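Local coordinates for phosphoserine aminotransferase (Bacillus circulans, PDB 2C0R), which catalyses the reversible, pyridoxal-phosphate-dependent conversion of 3-phosphohydroxypyruvate to phosphoserine in serine biosynthesis, and a parallel step in pyridoxine biosynthesis, at residues G156-A161 / S175-S180; L274-I279 / D293-M298. The protein carries 1 engineered substitution. All blocks are in the same frame, centred on the assembly; numbering follows the deposited sequence.

Contact 1: residues G156-A161 / S175-S180; sequences GAQFKA and SSDILS. With PLP (pyridoxal-5'-phosphate), chain C.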
# COMPACT_ATOMS: atom_id res chain seq x y z
N GLY A 156 17.74 10.31 15.88
CA GLY A 156 18.69 11.10 15.12
C GLY A 156 20.09 10.49 15.09
O GLY A 156 21.07 11.21 14.92
N ALA A 157 20.21 9.16 15.20
CA ALA A 157 21.49 8.48 15.20
C ALA A 157 21.58 7.66 13.90
O ALA A 157 20.56 7.20 13.35
CB ALA A 157 21.68 7.56 16.39
N GLN A 158 22.79 7.45 13.42
CA GLN A 158 22.99 6.75 12.16
C GLN A 158 24.32 6.01 12.15
O GLN A 158 25.37 6.60 12.51
CB GLN A 158 22.98 7.80 11.02
CG GLN A 158 23.09 7.11 9.65
CD GLN A 158 23.03 8.20 8.58
OE1 GLN A 158 23.48 9.36 8.82
NE2 GLN A 158 22.47 7.88 7.41
N PHE A 159 24.32 4.76 11.73
CA PHE A 159 25.57 4.06 11.49
C PHE A 159 26.27 4.56 10.25
O PHE A 159 25.64 4.78 9.22
CB PHE A 159 25.35 2.54 11.28
CG PHE A 159 24.99 1.80 12.54
CD1 PHE A 159 23.71 1.35 12.81
CD2 PHE A 159 25.98 1.54 13.52
CE1 PHE A 159 23.39 0.65 13.96
CE2 PHE A 159 25.66 0.83 14.68
CZ PHE A 159 24.36 0.40 14.91
N LYS A 160 27.59 4.70 10.40
CA LYS A 160 28.38 5.05 9.22
C LYS A 160 28.90 3.82 8.49
O LYS A 160 29.36 3.92 7.37
CB LYS A 160 29.62 5.86 9.58
CG LYS A 160 29.25 7.13 10.37
CD LYS A 160 30.59 7.85 10.63
CE LYS A 160 30.49 8.69 11.91
NZ LYS A 160 29.51 9.76 11.71
N ALA A 161 28.86 2.67 9.14
CA ALA A 161 29.40 1.45 8.58
C ALA A 161 28.69 0.28 9.26
O ALA A 161 28.14 0.43 10.35
CB ALA A 161 30.90 1.31 8.83
N SER A 175 14.87 2.34 6.31
CA SER A 175 13.76 3.22 5.90
C SER A 175 14.11 4.71 5.79
O SER A 175 13.74 5.36 4.80
CB SER A 175 12.62 3.09 6.90
OG SER A 175 12.08 1.76 6.86
N SER A 176 14.86 5.24 6.76
CA SER A 176 15.09 6.67 6.72
C SER A 176 16.43 7.06 6.12
O SER A 176 16.74 8.26 6.15
CB SER A 176 14.85 7.23 8.11
OG SER A 176 15.61 6.54 9.09
N ASP A 177 17.17 6.14 5.50
CA ASP A 177 18.41 6.61 4.84
C ASP A 177 18.71 5.82 3.56
O ASP A 177 19.76 6.01 2.94
CB ASP A 177 19.62 6.66 5.75
CG ASP A 177 20.24 5.31 6.10
OD1 ASP A 177 19.78 4.27 5.62
OD2 ASP A 177 21.21 5.35 6.89
N ILE A 178 17.81 4.94 3.08
CA ILE A 178 18.17 4.17 1.89
C ILE A 178 18.35 5.07 0.70
O ILE A 178 17.57 6.01 0.45
CB ILE A 178 17.09 3.10 1.61
CG1 ILE A 178 17.70 2.00 0.72
CG2 ILE A 178 15.85 3.72 1.03
CD1 ILE A 178 16.77 0.81 0.53
N LEU A 179 19.38 4.80 -0.07
CA LEU A 179 19.78 5.61 -1.24
C LEU A 179 20.07 7.07 -0.88
O LEU A 179 19.92 7.95 -1.72
CB LEU A 179 18.76 5.51 -2.39
CG LEU A 179 18.31 4.12 -2.77
CD1 LEU A 179 17.43 4.21 -4.04
CD2 LEU A 179 19.47 3.15 -3.02
N SER A 180 20.58 7.26 0.34
CA SER A 180 21.16 8.56 0.71
C SER A 180 22.67 8.52 0.60
O SER A 180 23.32 9.58 0.68
CB SER A 180 20.81 8.93 2.15
OG SER A 180 21.36 8.04 3.08
N1 PLP C . 11.71 1.99 10.45
C2 PLP C . 12.21 3.26 10.38
C2A PLP C . 13.72 3.42 10.56
C3 PLP C . 11.39 4.32 10.15
O3 PLP C . 11.88 5.58 10.02
C4 PLP C . 10.04 4.08 9.91
C4A PLP C . 9.11 5.26 9.65
C5 PLP C . 9.55 2.80 10.06
C6 PLP C . 10.38 1.74 10.24
C5A PLP C . 8.04 2.53 9.97
O4P PLP C . 7.61 2.62 8.62
P PLP C . 6.09 2.38 8.19
O1P PLP C . 6.10 2.38 6.69
O2P PLP C . 5.36 3.57 8.78
O3P PLP C . 5.68 1.09 8.80
O HOH W 1 22.75 9.41 4.99
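Gln158 reaches across to Asp177 with the NH2 of its amide, and this one direct bond carries most of the contact. With CG anti to the backbone N (chi1 -176°) and the chain extended beyond it, the glutamine is stretched out across to the aspartate. Gln158 NE2 lies 2.9 Å from Asp177 OD2, the N-H almost straight at the acceptor and within the amide plane, while the carboxylate oxygen receives it on its anti lone pair. The amide and carboxylate planes are turned 37° apart. Arg181 forms a salt bridge to the same OD2, and Ser150 OG bonds to OD1, so a buried negative charge has partners at both oxygens.

That polar knot is the close-fitting part. Toward Ser180 the segments stand apart, and a water fills in, accepting from Gln158 NE2 at 2.9 Å and donating to Ser180 OG at 2.7 Å. The serine closes a type II turn begun at Asp177: its OG bonds to Asp177 O at 2.6 Å, in the carbonyl plane, and its backbone N grips the same oxygen.

Gln158 follows a G1 bulge in the hairpin of strands 151-152 and 157-158, where Gly156 adopts backbone angles that would jam a CB against the preceding carbonyl. Replacing this glutamine by alanine would probably leave Asp177 OD2 without its amide donor, the water without one partner and Asp297 N without its acceptor.

Two residues before Asp177, Ser175 CB packs 3.5 Å from C2 of the pyridoxal phosphate ring. Asp177 itself directly follows Ser176 and touches Asn151, both pocket residues; the arrangement is consistent with a second shell behind the cofactor, in which the amide and Arg181 would be expected to stabilise the carboxylate charge.

Contact 2: residues L274-I279 / D293-M298; sequences LIYDAI and DSRSDM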
# COMPACT_ATOMS: atom_id res chain seq x y z
N LEU A 274 25.51 22.25 7.67
CA LEU A 274 25.06 23.61 8.00
C LEU A 274 24.25 23.65 9.28
O LEU A 274 24.37 24.52 10.14
CB LEU A 274 24.23 24.09 6.80
CG LEU A 274 23.90 25.58 6.88
CD1 LEU A 274 25.11 26.41 6.46
CD2 LEU A 274 22.70 25.86 6.00
N ILE A 275 23.39 22.64 9.44
CA ILE A 275 22.50 22.65 10.58
C ILE A 275 23.24 22.22 11.83
O ILE A 275 23.06 22.81 12.91
CB ILE A 275 21.30 21.74 10.30
CG1 ILE A 275 20.46 22.29 9.15
CG2 ILE A 275 20.50 21.58 11.57
CD1 ILE A 275 19.54 21.23 8.52
N TYR A 276 24.13 21.21 11.77
CA TYR A 276 24.91 20.85 12.95
C TYR A 276 25.79 22.02 13.35
O TYR A 276 25.97 22.20 14.56
CB TYR A 276 25.76 19.61 12.71
CG TYR A 276 24.94 18.31 12.81
CD1 TYR A 276 24.88 17.46 11.71
CD2 TYR A 276 24.29 17.99 14.00
CE1 TYR A 276 24.13 16.28 11.84
CE2 TYR A 276 23.55 16.83 14.13
CZ TYR A 276 23.49 15.98 13.02
OH TYR A 276 22.76 14.83 13.14
N ASP A 277 26.32 22.76 12.39
CA ASP A 277 27.13 23.93 12.76
C ASP A 277 26.29 24.95 13.51
O ASP A 277 26.78 25.60 14.42
CB ASP A 277 27.73 24.60 11.52
CG ASP A 277 28.32 25.96 11.89
OD1 ASP A 277 27.87 27.08 11.51
OD2 ASP A 277 29.32 25.89 12.64
N ALA A 278 25.03 25.14 13.11
CA ALA A 278 24.12 26.04 13.82
C ALA A 278 23.88 25.62 15.25
O ALA A 278 23.77 26.42 16.16
CB ALA A 278 22.76 26.06 13.10
N ILE A 279 23.76 24.31 15.49
CA ILE A 279 23.63 23.78 16.87
C ILE A 279 24.92 23.93 17.65
O ILE A 279 24.92 24.38 18.79
CB ILE A 279 23.22 22.29 16.81
CG1 ILE A 279 21.83 22.16 16.15
CG2 ILE A 279 23.30 21.67 18.19
CD1 ILE A 279 21.61 20.78 15.52
N ASP A 293 29.63 11.58 17.16
CA ASP A 293 30.01 10.49 16.30
C ASP A 293 28.82 9.60 15.94
O ASP A 293 29.06 8.73 15.10
CB ASP A 293 31.09 9.59 16.95
CG ASP A 293 32.39 10.36 17.08
OD1 ASP A 293 32.51 11.47 16.52
OD2 ASP A 293 33.27 9.84 17.77
N SER A 294 27.64 9.81 16.47
CA SER A 294 26.46 9.00 16.11
C SER A 294 25.50 9.81 15.24
O SER A 294 24.48 9.31 14.86
CB SER A 294 25.73 8.51 17.36
OG SER A 294 26.56 7.53 17.99
N ARG A 295 25.84 11.04 14.90
CA ARG A 295 24.90 11.93 14.24
C ARG A 295 24.41 11.42 12.89
O ARG A 295 25.17 11.05 12.03
CB ARG A 295 25.59 13.28 14.01
CG ARG A 295 25.55 14.13 15.27
CD ARG A 295 26.39 15.40 15.11
NE ARG A 295 26.12 16.24 16.30
CZ ARG A 295 26.67 17.45 16.45
NH1 ARG A 295 27.50 17.89 15.50
NH2 ARG A 295 26.37 18.16 17.53
N SER A 296 23.08 11.55 12.74
CA SER A 296 22.48 11.28 11.44
C SER A 296 22.56 12.47 10.50
O SER A 296 22.41 13.61 10.91
CB SER A 296 21.01 10.96 11.70
OG SER A 296 20.29 10.81 10.47
N ASP A 297 22.75 12.16 9.23
CA ASP A 297 22.67 13.17 8.18
C ASP A 297 21.25 13.21 7.60
O ASP A 297 21.06 13.99 6.68
CB ASP A 297 23.63 12.94 7.03
CG ASP A 297 25.01 13.55 7.32
OD1 ASP A 297 25.24 14.09 8.43
OD2 ASP A 297 25.87 13.49 6.43
N MET A 298 20.33 12.42 8.10
CA MET A 298 18.96 12.40 7.61
C MET A 298 17.99 13.03 8.60
O MET A 298 17.01 13.63 8.18
CB MET A 298 18.50 10.95 7.35
CG MET A 298 19.30 10.28 6.21
SD MET A 298 18.66 10.72 4.59
CE MET A 298 19.77 12.04 4.10
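Tyr276 lays one face of its ring against the side chain of Arg295, a CH-pi contact that joins helix 260-280 to the loop leading into strand 299-303. Arg295 CD sits 3.5 Å from the ring centroid, 21° off the normal, displaced toward the rim. Extended from CG to NE, the arginine lays its methylenes along the ring; the guanidinium carries on past the CD2 rim, its plane only 10° from that of the tyrosine, and NE comes 3.4 Å from Tyr276 CD2. The two side chains run in opposite directions, so the arginine's aliphatic length covers the phenol end while its charged head lies nearer Tyr276 CB. Each type suits its place: tyrosine offers a flat face and a hydroxyl that reaches the loop, arginine offers methylenes and an NH2 that salt-bridges Asp280, the last residue of helix 260-280.

Asp297 approaches the ring edge but is turned to Arg269, on the same helix, through a salt bridge. Ser296 OG is used elsewhere, bonding to Asn151 and accepting from Met298 N at 2.9 Å in an ST turn. The tyrosine ends in a short bond: Tyr276 OH donates to Ser296 O at 2.6 Å, tilted 18° from the carbonyl plane.

How the contacts relate
Contact 1 is the deeper, its centre about 7 Å from the centre of the chain and its touching residues all buried; contact 2 lies about 17 Å out and is only partly buried. Depth goes with chemistry: a small, polar, water-assisted contact beside the cofactor pocket, against a larger aromatic-arginine overlap between helix 260-280 and the loop before strand 299-303. They meet through segments 156-161 and 293-298. Gln158 N lies 2.9 Å from Ser294 O, and Gln158 OE1 lies 2.9 Å from Asp297 N, both probable hydrogen bonds. One glutamine therefore faces both contacts, its amide nitrogen serving contact 1 and its oxygen the loop of contact 2, while Met298 packs against Ser176 O.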